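Local coordinates for type II restriction enzyme MspI (Moraxella sp., PDB 1SA3), which recognises the double-stranded DNA sequence 5'-CCGG-3' and cleaves it after the first C, leaving fragments with 5'-phosphates, at residues Y37-F42 with T98-R103; S63-K68 with V215-K220; V114-K119 with L203-Q208; F182-V187 with K220-Y225. One frame throughout, in Å; residues are numbered along the deposited sequence.

Contact 1: Y37-F42 with T98-R103. With NA (sodium ion), chain G.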
# COMPACT_ATOMS: atom_id res chain seq x y z
N TYR E 37 -12.61 -2.63 8.78
CA TYR E 37 -12.95 -1.31 9.30
C TYR E 37 -13.30 -0.39 8.12
O TYR E 37 -14.28 0.35 8.17
CB TYR E 37 -11.76 -0.76 10.09
CG TYR E 37 -11.99 0.52 10.88
CD1 TYR E 37 -13.26 0.86 11.37
CD2 TYR E 37 -10.92 1.35 11.19
CE1 TYR E 37 -13.43 2.02 12.16
CE2 TYR E 37 -11.07 2.47 11.96
CZ TYR E 37 -12.33 2.81 12.45
OH TYR E 37 -12.44 3.93 13.22
N ILE E 38 -12.51 -0.46 7.05
CA ILE E 38 -12.78 0.35 5.86
C ILE E 38 -14.05 -0.13 5.18
O ILE E 38 -14.90 0.67 4.80
CB ILE E 38 -11.60 0.29 4.84
CG1 ILE E 38 -10.34 0.92 5.44
CG2 ILE E 38 -11.98 1.01 3.54
CD1 ILE E 38 -10.45 2.41 5.71
N LEU E 39 -14.20 -1.45 5.03
CA LEU E 39 -15.37 -2.01 4.37
C LEU E 39 -16.67 -1.59 5.06
O LEU E 39 -17.65 -1.27 4.38
CB LEU E 39 -15.27 -3.54 4.32
CG LEU E 39 -14.12 -4.17 3.51
CD1 LEU E 39 -14.14 -5.68 3.71
CD2 LEU E 39 -14.26 -3.84 2.03
N ASP E 40 -16.67 -1.57 6.39
CA ASP E 40 -17.86 -1.19 7.13
C ASP E 40 -18.17 0.31 7.04
O ASP E 40 -19.33 0.70 6.97
CB ASP E 40 -17.73 -1.60 8.60
CG ASP E 40 -17.95 -3.09 8.81
OD1 ASP E 40 -18.32 -3.78 7.84
OD2 ASP E 40 -17.75 -3.57 9.95
N ILE E 41 -17.14 1.14 7.05
CA ILE E 41 -17.36 2.57 6.95
C ILE E 41 -18.01 2.89 5.60
O ILE E 41 -18.88 3.76 5.51
CB ILE E 41 -16.02 3.36 7.09
CG1 ILE E 41 -15.52 3.28 8.53
CG2 ILE E 41 -16.22 4.82 6.68
CD1 ILE E 41 -14.12 3.84 8.74
N PHE E 42 -17.61 2.15 4.56
CA PHE E 42 -18.14 2.34 3.21
C PHE E 42 -19.03 1.19 2.74
O PHE E 42 -19.10 0.89 1.55
CB PHE E 42 -16.98 2.51 2.21
CG PHE E 42 -16.21 3.79 2.39
CD1 PHE E 42 -15.24 3.90 3.38
CD2 PHE E 42 -16.49 4.90 1.59
CE1 PHE E 42 -14.56 5.09 3.58
CE2 PHE E 42 -15.81 6.11 1.78
CZ PHE E 42 -14.84 6.21 2.77
N THR E 98 -4.47 -5.73 -4.94
CA THR E 98 -5.75 -5.21 -4.48
C THR E 98 -6.35 -6.03 -3.34
O THR E 98 -6.67 -7.21 -3.50
CB THR E 98 -6.75 -5.15 -5.65
OG1 THR E 98 -6.19 -4.34 -6.69
CG2 THR E 98 -8.07 -4.53 -5.20
N ASP E 99 -6.51 -5.39 -2.18
CA ASP E 99 -7.06 -6.06 -1.00
C ASP E 99 -8.57 -5.97 -0.92
O ASP E 99 -9.21 -6.85 -0.34
CB ASP E 99 -6.48 -5.46 0.29
CG ASP E 99 -5.01 -5.76 0.47
OD1 ASP E 99 -4.62 -6.91 0.22
OD2 ASP E 99 -4.25 -4.85 0.88
N ALA E 100 -9.13 -4.91 -1.48
CA ALA E 100 -10.57 -4.69 -1.43
C ALA E 100 -10.94 -3.57 -2.38
O ALA E 100 -10.07 -2.87 -2.90
CB ALA E 100 -10.98 -4.30 -0.02
N THR E 101 -12.24 -3.39 -2.59
CA THR E 101 -12.71 -2.33 -3.47
C THR E 101 -13.93 -1.61 -2.91
O THR E 101 -14.68 -2.16 -2.09
CB THR E 101 -13.10 -2.88 -4.87
OG1 THR E 101 -14.21 -3.78 -4.74
CG2 THR E 101 -11.94 -3.61 -5.50
N ILE E 102 -14.11 -0.37 -3.35
CA ILE E 102 -15.26 0.46 -2.99
C ILE E 102 -15.76 0.97 -4.33
O ILE E 102 -14.96 1.39 -5.18
CB ILE E 102 -14.87 1.69 -2.15
CG1 ILE E 102 -14.26 1.27 -0.82
CG2 ILE E 102 -16.12 2.58 -1.91
CD1 ILE E 102 -13.74 2.44 -0.01
N ARG E 103 -17.07 0.89 -4.56
CA ARG E 103 -17.64 1.41 -5.79
C ARG E 103 -18.59 2.56 -5.44
O ARG E 103 -19.48 2.40 -4.61
CB ARG E 103 -18.42 0.33 -6.56
CG ARG E 103 -19.15 0.89 -7.78
CD ARG E 103 -19.89 -0.20 -8.55
NE ARG E 103 -18.98 -1.16 -9.15
CZ ARG E 103 -18.19 -0.92 -10.20
NH1 ARG E 103 -18.20 0.27 -10.79
NH2 ARG E 103 -17.39 -1.87 -10.65
NA NA G . -8.50 -8.62 1.53
O HOH W 1 -6.14 -8.55 1.93
O HOH W 2 -7.87 -9.84 -0.31
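The metal site of this PDDEXK-family nuclease sits at one end of the interface, where helix 23-41 packs on strand 100-106. Asp99, just before the strand, binds the sodium ion through its backbone: Asp99 O lies 2.7 Å from NA. Glu35, Asp84 and two waters are also among its ligands. The Asp99 carboxylate acts from the second shell, OD1 accepting a hydrogen bond from water 1 at 2.8 Å, while that water stands 2.4 Å from NA; OD2 is held by the backbone N of Ile118. A classic beta bulge sets Asp99 and Ala100 together opposite Leu116 of the next strand.

Away from the ion the contact is wholly apolar. Ile102 carries it: CG1 lies anti to its carbonyl carbon (chi1 -63°), and the extended end delivers CD1 over one face of the Phe42 ring, 4.0 Å from the centroid and displaced toward the CG side of the rim. This is a CH-pi contact, with CD1 just 3.7 Å from Phe42 CG. Phe42, the residue that leaves helical geometry at the end of the helix, thus lays its ring against the strand. Ile38 CG2 meets the same methyl at 4.2 Å. Closer to the metal, Leu39 points its CD2 branch at Ala100 CB, 3.9 Å away.

No hydrogen bond joins the two segments, so their direct contact is side-chain packing. At the bulge the ion takes a neutral carbonyl oxygen, Asp99 O, as ligand, and the nearby cation, together with the two donors to its oxygens, should favour the ionised form of the Asp99 carboxylate.

Contact 2: S63-K68 with V215-K220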
# COMPACT_ATOMS: atom_id res chain seq x y z
N SER E 63 -13.01 8.50 6.54
CA SER E 63 -13.80 8.63 5.33
C SER E 63 -13.44 9.90 4.52
O SER E 63 -13.36 9.86 3.29
CB SER E 63 -15.30 8.58 5.66
OG SER E 63 -15.68 9.61 6.56
N SER E 64 -13.22 11.02 5.21
CA SER E 64 -12.85 12.26 4.52
C SER E 64 -11.49 12.13 3.83
O SER E 64 -11.30 12.63 2.73
CB SER E 64 -12.80 13.44 5.50
OG SER E 64 -14.10 13.85 5.89
N LYS E 65 -10.54 11.48 4.48
CA LYS E 65 -9.23 11.29 3.87
C LYS E 65 -9.36 10.43 2.62
O LYS E 65 -8.65 10.64 1.63
CB LYS E 65 -8.25 10.63 4.86
CG LYS E 65 -7.67 11.57 5.91
CD LYS E 65 -6.87 10.82 6.95
CE LYS E 65 -6.27 11.78 7.97
NZ LYS E 65 -5.58 11.09 9.10
N LEU E 66 -10.25 9.45 2.65
CA LEU E 66 -10.41 8.58 1.49
C LEU E 66 -11.04 9.36 0.33
O LEU E 66 -10.56 9.28 -0.81
CB LEU E 66 -11.26 7.35 1.84
CG LEU E 66 -11.18 6.19 0.83
CD1 LEU E 66 -11.33 4.85 1.56
CD2 LEU E 66 -12.25 6.35 -0.24
N LEU E 67 -12.09 10.12 0.60
CA LEU E 67 -12.74 10.91 -0.45
C LEU E 67 -11.79 11.99 -0.98
O LEU E 67 -11.80 12.31 -2.17
CB LEU E 67 -14.03 11.55 0.07
CG LEU E 67 -15.17 10.61 0.49
CD1 LEU E 67 -16.34 11.43 1.01
CD2 LEU E 67 -15.60 9.73 -0.68
N LYS E 68 -10.97 12.53 -0.09
CA LYS E 68 -10.04 13.58 -0.49
C LYS E 68 -8.98 13.04 -1.45
O LYS E 68 -8.64 13.70 -2.44
CB LYS E 68 -9.38 14.18 0.75
CG LYS E 68 -8.36 15.28 0.48
CD LYS E 68 -7.76 15.76 1.79
CE LYS E 68 -6.57 16.68 1.58
NZ LYS E 68 -6.03 17.14 2.89
N VAL E 215 -3.92 4.58 15.92
CA VAL E 215 -3.25 5.84 16.19
C VAL E 215 -3.71 6.86 15.16
O VAL E 215 -4.17 7.94 15.52
CB VAL E 215 -1.73 5.70 16.13
CG1 VAL E 215 -1.08 7.06 16.39
CG2 VAL E 215 -1.27 4.69 17.18
N ASP E 216 -3.61 6.51 13.88
CA ASP E 216 -4.03 7.41 12.81
C ASP E 216 -4.07 6.61 11.51
O ASP E 216 -3.81 5.40 11.50
CB ASP E 216 -3.00 8.54 12.66
CG ASP E 216 -3.57 9.78 11.98
OD1 ASP E 216 -4.72 9.74 11.52
OD2 ASP E 216 -2.85 10.80 11.91
N VAL E 217 -4.42 7.27 10.41
CA VAL E 217 -4.44 6.60 9.12
C VAL E 217 -3.96 7.59 8.07
O VAL E 217 -4.12 8.80 8.21
CB VAL E 217 -5.86 6.13 8.74
CG1 VAL E 217 -6.76 7.33 8.45
CG2 VAL E 217 -5.78 5.20 7.50
N THR E 218 -3.34 7.06 7.02
CA THR E 218 -2.86 7.89 5.93
C THR E 218 -3.39 7.21 4.68
O THR E 218 -3.29 5.99 4.55
CB THR E 218 -1.32 7.95 5.92
OG1 THR E 218 -0.85 8.58 7.12
CG2 THR E 218 -0.84 8.74 4.74
N ILE E 219 -3.99 7.99 3.78
CA ILE E 219 -4.56 7.46 2.55
C ILE E 219 -4.05 8.28 1.38
O ILE E 219 -4.34 9.48 1.28
CB ILE E 219 -6.11 7.49 2.59
CG1 ILE E 219 -6.61 6.69 3.81
CG2 ILE E 219 -6.70 6.92 1.30
CD1 ILE E 219 -8.12 6.58 3.92
N LYS E 220 -3.31 7.64 0.49
CA LYS E 220 -2.73 8.32 -0.66
C LYS E 220 -3.12 7.70 -2.00
O LYS E 220 -3.15 6.48 -2.12
CB LYS E 220 -1.21 8.28 -0.56
CG LYS E 220 -0.61 9.01 0.63
CD LYS E 220 -0.44 10.50 0.35
CE LYS E 220 0.38 11.16 1.46
NZ LYS E 220 0.69 12.59 1.18
O HOH W 3 -6.26 11.87 1.96
O HOH W 4 -3.74 12.57 10.29
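Lys65 NZ is the polar centre here, with partners on several sides. It donates to Val217 O at 2.9 Å, lying in the plane of that carbonyl, and makes a salt bridge to Asp216 OD1, also at 2.9 Å from NZ. Water 4 accepts from Lys65 NZ at 2.6 Å and donates to Asp216 OD2, again over 2.6 Å, so both carboxylate oxygens are tied to the same ammonium group, one directly and one through the water. Asp61, one turn earlier in the helix, adds a second salt bridge to NZ. Two carboxylates flanking the ammonium should favour its charged state. Asp216 OD1 further takes a weak bond from Val217 N, its own neighbour, which helps fix the carboxylate's rotation.

The lysine reaches this cluster fully extended beyond CG, crossing Asp216 at about a right angle and running alongside Val217 in the opposite sense, with CD against Val217 CG1. In the fold, this is helix 57-69 lying along the outermost strand 213-221 of the five-stranded mixed sheet, the short axes 15° from parallel. Asp216 belongs to a classic beta bulge, for it and Val215 both face Gln208 on the next strand.

Beneath the polar layer, Ile219 points at the helix, and its CD1 packs 3.8 Å from Leu66 CB. Leu66 itself continues inward to Phe42 and Ile102. Farther along, water 3 joins the two backbones, donating to Lys65 O at 2.7 Å and to Ile219 O at 3.1 Å.

Contact 3: V114-K119 with L203-Q208. With nucleotides of chain A.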
# COMPACT_ATOMS: atom_id res chain seq x y z
N VAL E 114 -12.93 1.73 -6.98
CA VAL E 114 -11.68 2.12 -6.34
C VAL E 114 -10.99 0.94 -5.66
O VAL E 114 -11.29 0.61 -4.51
CB VAL E 114 -11.91 3.20 -5.26
CG1 VAL E 114 -10.56 3.75 -4.79
CG2 VAL E 114 -12.77 4.32 -5.80
N PRO E 115 -10.06 0.28 -6.37
CA PRO E 115 -9.33 -0.85 -5.80
C PRO E 115 -8.41 -0.29 -4.72
O PRO E 115 -7.82 0.79 -4.88
CB PRO E 115 -8.58 -1.43 -7.00
CG PRO E 115 -8.35 -0.22 -7.86
CD PRO E 115 -9.70 0.46 -7.79
N LEU E 116 -8.31 -1.01 -3.61
CA LEU E 116 -7.51 -0.55 -2.48
C LEU E 116 -6.48 -1.54 -1.99
O LEU E 116 -6.66 -2.75 -2.11
CB LEU E 116 -8.42 -0.23 -1.29
CG LEU E 116 -9.77 0.48 -1.45
CD1 LEU E 116 -10.62 0.21 -0.21
CD2 LEU E 116 -9.56 1.98 -1.64
N ASN E 117 -5.41 -1.01 -1.42
CA ASN E 117 -4.39 -1.85 -0.80
C ASN E 117 -4.42 -1.33 0.65
O ASN E 117 -4.30 -0.13 0.88
CB ASN E 117 -3.01 -1.65 -1.40
CG ASN E 117 -1.96 -2.51 -0.72
OD1 ASN E 117 -1.34 -2.08 0.25
ND2 ASN E 117 -1.76 -3.72 -1.21
N ILE E 118 -4.59 -2.23 1.61
CA ILE E 118 -4.70 -1.82 3.01
C ILE E 118 -3.72 -2.55 3.90
O ILE E 118 -3.62 -3.77 3.84
CB ILE E 118 -6.12 -2.08 3.54
CG1 ILE E 118 -7.14 -1.49 2.56
CG2 ILE E 118 -6.30 -1.46 4.94
CD1 ILE E 118 -8.60 -1.80 2.90
N LYS E 119 -3.01 -1.80 4.74
CA LYS E 119 -2.04 -2.38 5.66
C LYS E 119 -2.09 -1.71 7.02
O LYS E 119 -2.70 -0.64 7.18
CB LYS E 119 -0.61 -2.22 5.14
CG LYS E 119 -0.30 -2.92 3.84
CD LYS E 119 1.17 -2.67 3.45
CE LYS E 119 1.44 -3.14 2.04
NZ LYS E 119 1.05 -4.57 1.83
N LEU E 203 -5.57 3.39 -4.39
CA LEU E 203 -5.29 4.07 -3.14
C LEU E 203 -4.53 3.15 -2.20
O LEU E 203 -4.79 1.96 -2.15
CB LEU E 203 -6.59 4.49 -2.44
CG LEU E 203 -7.53 5.51 -3.08
CD1 LEU E 203 -8.73 5.71 -2.15
CD2 LEU E 203 -6.80 6.83 -3.28
N LEU E 204 -3.58 3.72 -1.46
CA LEU E 204 -2.81 2.97 -0.49
C LEU E 204 -3.23 3.50 0.87
O LEU E 204 -3.00 4.68 1.20
CB LEU E 204 -1.31 3.19 -0.71
CG LEU E 204 -0.82 2.98 -2.15
CD1 LEU E 204 0.68 3.25 -2.22
CD2 LEU E 204 -1.15 1.54 -2.61
N ILE E 205 -3.87 2.64 1.65
CA ILE E 205 -4.37 2.99 2.97
C ILE E 205 -3.42 2.39 4.00
O ILE E 205 -3.17 1.19 4.00
CB ILE E 205 -5.79 2.41 3.19
CG1 ILE E 205 -6.74 3.00 2.14
CG2 ILE E 205 -6.29 2.72 4.60
CD1 ILE E 205 -8.17 2.47 2.24
N ARG E 206 -2.88 3.24 4.87
CA ARG E 206 -1.95 2.79 5.90
C ARG E 206 -2.41 3.18 7.30
O ARG E 206 -2.40 4.36 7.65
CB ARG E 206 -0.56 3.38 5.65
CG ARG E 206 0.06 3.02 4.31
CD ARG E 206 0.35 1.53 4.21
NE ARG E 206 1.02 1.20 2.95
CZ ARG E 206 2.23 1.63 2.62
NH1 ARG E 206 2.91 2.41 3.44
NH2 ARG E 206 2.75 1.30 1.45
N PHE E 207 -2.83 2.20 8.08
CA PHE E 207 -3.26 2.44 9.45
C PHE E 207 -2.04 2.34 10.36
O PHE E 207 -1.28 1.37 10.29
CB PHE E 207 -4.27 1.38 9.91
CG PHE E 207 -5.65 1.59 9.37
CD1 PHE E 207 -6.10 0.85 8.28
CD2 PHE E 207 -6.50 2.51 9.96
CE1 PHE E 207 -7.39 1.04 7.79
CE2 PHE E 207 -7.79 2.70 9.48
CZ PHE E 207 -8.23 1.96 8.39
N GLN E 208 -1.85 3.36 11.18
CA GLN E 208 -0.75 3.34 12.13
C GLN E 208 -1.35 2.75 13.40
O GLN E 208 -2.26 3.33 14.00
CB GLN E 208 -0.22 4.74 12.39
CG GLN E 208 0.96 4.75 13.35
CD GLN E 208 1.56 6.13 13.48
OE1 GLN E 208 0.84 7.12 13.64
NE2 GLN E 208 2.88 6.21 13.43
P DG A 6 0.39 -5.86 7.17
OP1 DG A 6 -0.84 -5.10 7.55
OP2 DG A 6 1.32 -5.29 6.16
O5' DG A 6 1.24 -6.20 8.46
C5' DG A 6 2.55 -5.68 8.64
C4' DG A 6 3.22 -6.36 9.81
O4' DG A 6 3.80 -7.59 9.28
C3' DG A 6 4.39 -5.57 10.37
O3' DG A 6 4.12 -4.92 11.60
C2' DG A 6 5.50 -6.58 10.58
C1' DG A 6 5.10 -7.82 9.80
N9 DG A 6 6.04 -7.89 8.68
C8 DG A 6 5.83 -7.48 7.38
N7 DG A 6 6.93 -7.53 6.65
C5 DG A 6 7.89 -8.03 7.52
C6 DG A 6 9.28 -8.29 7.30
O6 DG A 6 9.95 -8.11 6.27
N1 DG A 6 9.89 -8.81 8.44
C2 DG A 6 9.25 -9.03 9.65
N2 DG A 6 10.02 -9.53 10.65
N3 DG A 6 7.97 -8.79 9.86
C4 DG A 6 7.35 -8.29 8.76
O HOH W 5 -1.32 0.36 1.81
O HOH W 6 1.08 -0.35 -0.10
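Strands 111-121 and 203-210 form the parallel pair of the mixed sheet, the other neighbours in it being antiparallel. From Leu116-Leu203 to Lys119-Arg206 the register runs without a break. Asn117 N donates to Leu203 O, Ile205 N to Asn117 O at 2.9 Å and nearly straight (173°), Lys119 N to Ile205 O, and Phe207 N to Lys119 O; the first rung, Leu203 N to Pro115 O, is weak.

The face with Leu116, Ile118, Leu203 and Ile205 is apolar. Leu116 and Leu203 lie side by side, CD2 against CD1 at 3.9 Å, and Ile118 and Ile205 run together likewise, while Ile118 CG2 meets the edge of the Phe207 ring at CE1. Helix 23-41 covers this face through Ile38.

The opposite face mixes Leu204, whose CD2 rests on Asn117 CB, with the polar Asn117, Lys119 and Arg206, and at Lys119 it meets the DNA. Asn117-Ile118-Lys119 probably corresponds to the (D/E)-X-K element of the PDDEXK nucleases, with asparagine in the place of the acid. Lys119 CG packs 3.7 Å from OP2 of DG6 of chain A, and its NZ, turned by the bend at chi4 (-54°), makes a long, weak ion pair with another phosphate. Asn117 OD1 accepts from water 6, which in turn accepts from Arg206 NH2 at 2.8 Å. Water 5, accepting a hydrogen bond from Arg206 NE at 2.7 Å, sits near both Asn117 OD1 and Ile205 O. Asn117 ND2 is engaged by Lys97 O, and Arg206 NH1 by the terminal carboxylate of Gly262.

Contact 4: F182-V187 with K220-Y225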
# COMPACT_ATOMS: atom_id res chain seq x y z
N PHE E 182 9.48 2.55 -11.47
CA PHE E 182 9.92 1.61 -10.44
C PHE E 182 8.99 1.65 -9.23
O PHE E 182 8.51 0.61 -8.76
CB PHE E 182 11.35 1.95 -9.99
CG PHE E 182 12.02 0.87 -9.18
CD1 PHE E 182 12.84 -0.07 -9.79
CD2 PHE E 182 11.86 0.83 -7.79
CE1 PHE E 182 13.50 -1.05 -9.04
CE2 PHE E 182 12.52 -0.14 -7.03
CZ PHE E 182 13.35 -1.08 -7.66
N ILE E 183 8.71 2.85 -8.73
CA ILE E 183 7.85 2.99 -7.57
C ILE E 183 6.42 2.54 -7.85
O ILE E 183 5.84 1.75 -7.11
CB ILE E 183 7.80 4.44 -7.07
CG1 ILE E 183 9.20 4.91 -6.69
CG2 ILE E 183 6.88 4.53 -5.86
CD1 ILE E 183 9.34 6.41 -6.58
N ARG E 184 5.85 3.05 -8.94
CA ARG E 184 4.48 2.70 -9.30
C ARG E 184 4.32 1.20 -9.52
O ARG E 184 3.35 0.60 -9.06
CB ARG E 184 4.06 3.47 -10.56
CG ARG E 184 2.59 3.36 -10.92
CD ARG E 184 2.27 4.23 -12.14
NE ARG E 184 2.47 5.65 -11.88
CZ ARG E 184 1.61 6.44 -11.24
NH1 ARG E 184 0.47 5.94 -10.78
NH2 ARG E 184 1.89 7.72 -11.06
N TRP E 185 5.29 0.57 -10.19
CA TRP E 185 5.20 -0.86 -10.43
C TRP E 185 5.33 -1.67 -9.14
O TRP E 185 4.63 -2.66 -8.94
CB TRP E 185 6.26 -1.31 -11.43
CG TRP E 185 6.14 -2.76 -11.74
CD1 TRP E 185 5.34 -3.34 -12.70
CD2 TRP E 185 6.77 -3.84 -11.05
NE1 TRP E 185 5.44 -4.70 -12.63
CE2 TRP E 185 6.30 -5.04 -11.63
CE3 TRP E 185 7.68 -3.91 -9.98
CZ2 TRP E 185 6.72 -6.30 -11.18
CZ3 TRP E 185 8.09 -5.16 -9.54
CH2 TRP E 185 7.61 -6.34 -10.13
N CYS E 186 6.23 -1.25 -8.25
CA CYS E 186 6.42 -1.96 -6.99
C CYS E 186 5.16 -2.02 -6.14
O CYS E 186 4.86 -3.05 -5.54
CB CYS E 186 7.54 -1.32 -6.17
SG CYS E 186 9.20 -1.84 -6.65
N VAL E 187 4.42 -0.91 -6.08
CA VAL E 187 3.20 -0.86 -5.27
C VAL E 187 1.90 -1.19 -6.00
O VAL E 187 0.88 -1.41 -5.36
CB VAL E 187 3.03 0.51 -4.56
CG1 VAL E 187 4.23 0.76 -3.65
CG2 VAL E 187 2.90 1.65 -5.58
N LYS E 220 -3.31 7.64 0.49
CA LYS E 220 -2.73 8.32 -0.66
C LYS E 220 -3.12 7.70 -2.00
O LYS E 220 -3.15 6.48 -2.12
CB LYS E 220 -1.21 8.28 -0.56
CG LYS E 220 -0.61 9.01 0.63
CD LYS E 220 -0.44 10.50 0.35
CE LYS E 220 0.38 11.16 1.46
NZ LYS E 220 0.69 12.59 1.18
N ASN E 221 -3.43 8.53 -3.00
CA ASN E 221 -3.68 7.98 -4.33
C ASN E 221 -2.27 7.66 -4.86
O ASN E 221 -1.27 8.14 -4.29
CB ASN E 221 -4.42 8.98 -5.25
CG ASN E 221 -3.70 10.32 -5.39
OD1 ASN E 221 -2.53 10.38 -5.77
ND2 ASN E 221 -4.42 11.40 -5.10
N ILE E 222 -2.16 6.88 -5.92
CA ILE E 222 -0.85 6.49 -6.42
C ILE E 222 0.02 7.67 -6.85
O ILE E 222 1.21 7.70 -6.54
CB ILE E 222 -0.96 5.47 -7.58
CG1 ILE E 222 -1.82 4.28 -7.13
CG2 ILE E 222 0.42 4.96 -7.97
CD1 ILE E 222 -1.34 3.61 -5.84
N ASP E 223 -0.55 8.64 -7.56
CA ASP E 223 0.23 9.80 -8.00
C ASP E 223 0.93 10.47 -6.83
O ASP E 223 2.13 10.72 -6.88
CB ASP E 223 -0.66 10.83 -8.71
CG ASP E 223 -0.99 10.44 -10.14
OD1 ASP E 223 -0.47 9.40 -10.62
OD2 ASP E 223 -1.77 11.17 -10.78
N ASP E 224 0.18 10.76 -5.76
CA ASP E 224 0.75 11.42 -4.60
C ASP E 224 1.78 10.57 -3.87
O ASP E 224 2.80 11.09 -3.40
CB ASP E 224 -0.35 11.84 -3.62
CG ASP E 224 -1.24 12.92 -4.18
OD1 ASP E 224 -0.89 13.50 -5.22
OD2 ASP E 224 -2.30 13.19 -3.59
N TYR E 225 1.52 9.27 -3.78
CA TYR E 225 2.46 8.39 -3.10
C TYR E 225 3.80 8.44 -3.85
O TYR E 225 4.86 8.57 -3.23
CB TYR E 225 1.94 6.95 -3.10
CG TYR E 225 2.91 5.96 -2.48
CD1 TYR E 225 2.99 5.81 -1.09
CD2 TYR E 225 3.76 5.19 -3.28
CE1 TYR E 225 3.89 4.91 -0.51
CE2 TYR E 225 4.66 4.29 -2.71
CZ TYR E 225 4.72 4.15 -1.32
OH TYR E 225 5.60 3.25 -0.76
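Arg184 NH2 donates to Asp223 OD1 at 2.9 Å in a salt bridge, and Asp223 OD1 accepts with its anti lone pair. The carboxylate stands almost perpendicular to the guanidinium, so a single N-H makes the bond, and at 148° it is noticeably bent. Next to it the fit is tight: Arg184 NH1 comes within 3.0 Å of Ile222 CG2. The arginine leaves its helix with CG anti to the backbone N (chi1 -171°) and kinks at chi3 to bring its tip to this corner. Elsewhere in the contact, Val187 CG1 meets Tyr225 CE2 tip to tip at 3.7 Å, and Ile183 CG2 crosses obliquely to the same CE2 at 3.9 Å.

Helix 179-188 here packs on the first turn of helix 222-234, directly after edge strand 213-221. Asn221 is the N-cap of helix 222-234: its OD1 accepts from Asp224 N at 2.7 Å, nearly along the C=O axis, while its ND2 makes a weak bond to Asp224 OD2 at 3.2 Å and another bond to Ala69 O. The cap fixes the turn that presents Ile222, Asp223 and Tyr225. Sitting at a helix N-terminus would also favour the charged form of Asp223, whose OD2 is paired with Lys193. Tyr225 is steadied by its OH, bonded to the terminal carboxylate of Gly262, and by a cation-pi contact with Arg229.

How the contacts relate
All four contacts reach one mixed sheet, with contact 3 at its middle. Contact 1 joins it along strands 100-106 and 111-121, where Asp99 N lies 2.6 Å from Leu116 O; contact 2 joins it from the edge strand, with Thr218 O 2.8 Å from Arg206 N. Contacts 1 and 2 meet on the helix-covered face, Ile102 CD1 packing 3.8 Å from Leu66 CD1. Contact 4 continues from strand 213-221, shares Lys220 with contact 2, and packs against contact 3 through Leu204 CD1, 3.5 Å from Tyr225 CG. Sodium binds at contact 1, about 7 Å from the Ile118 side chain but about 14 Å from that of Leu66.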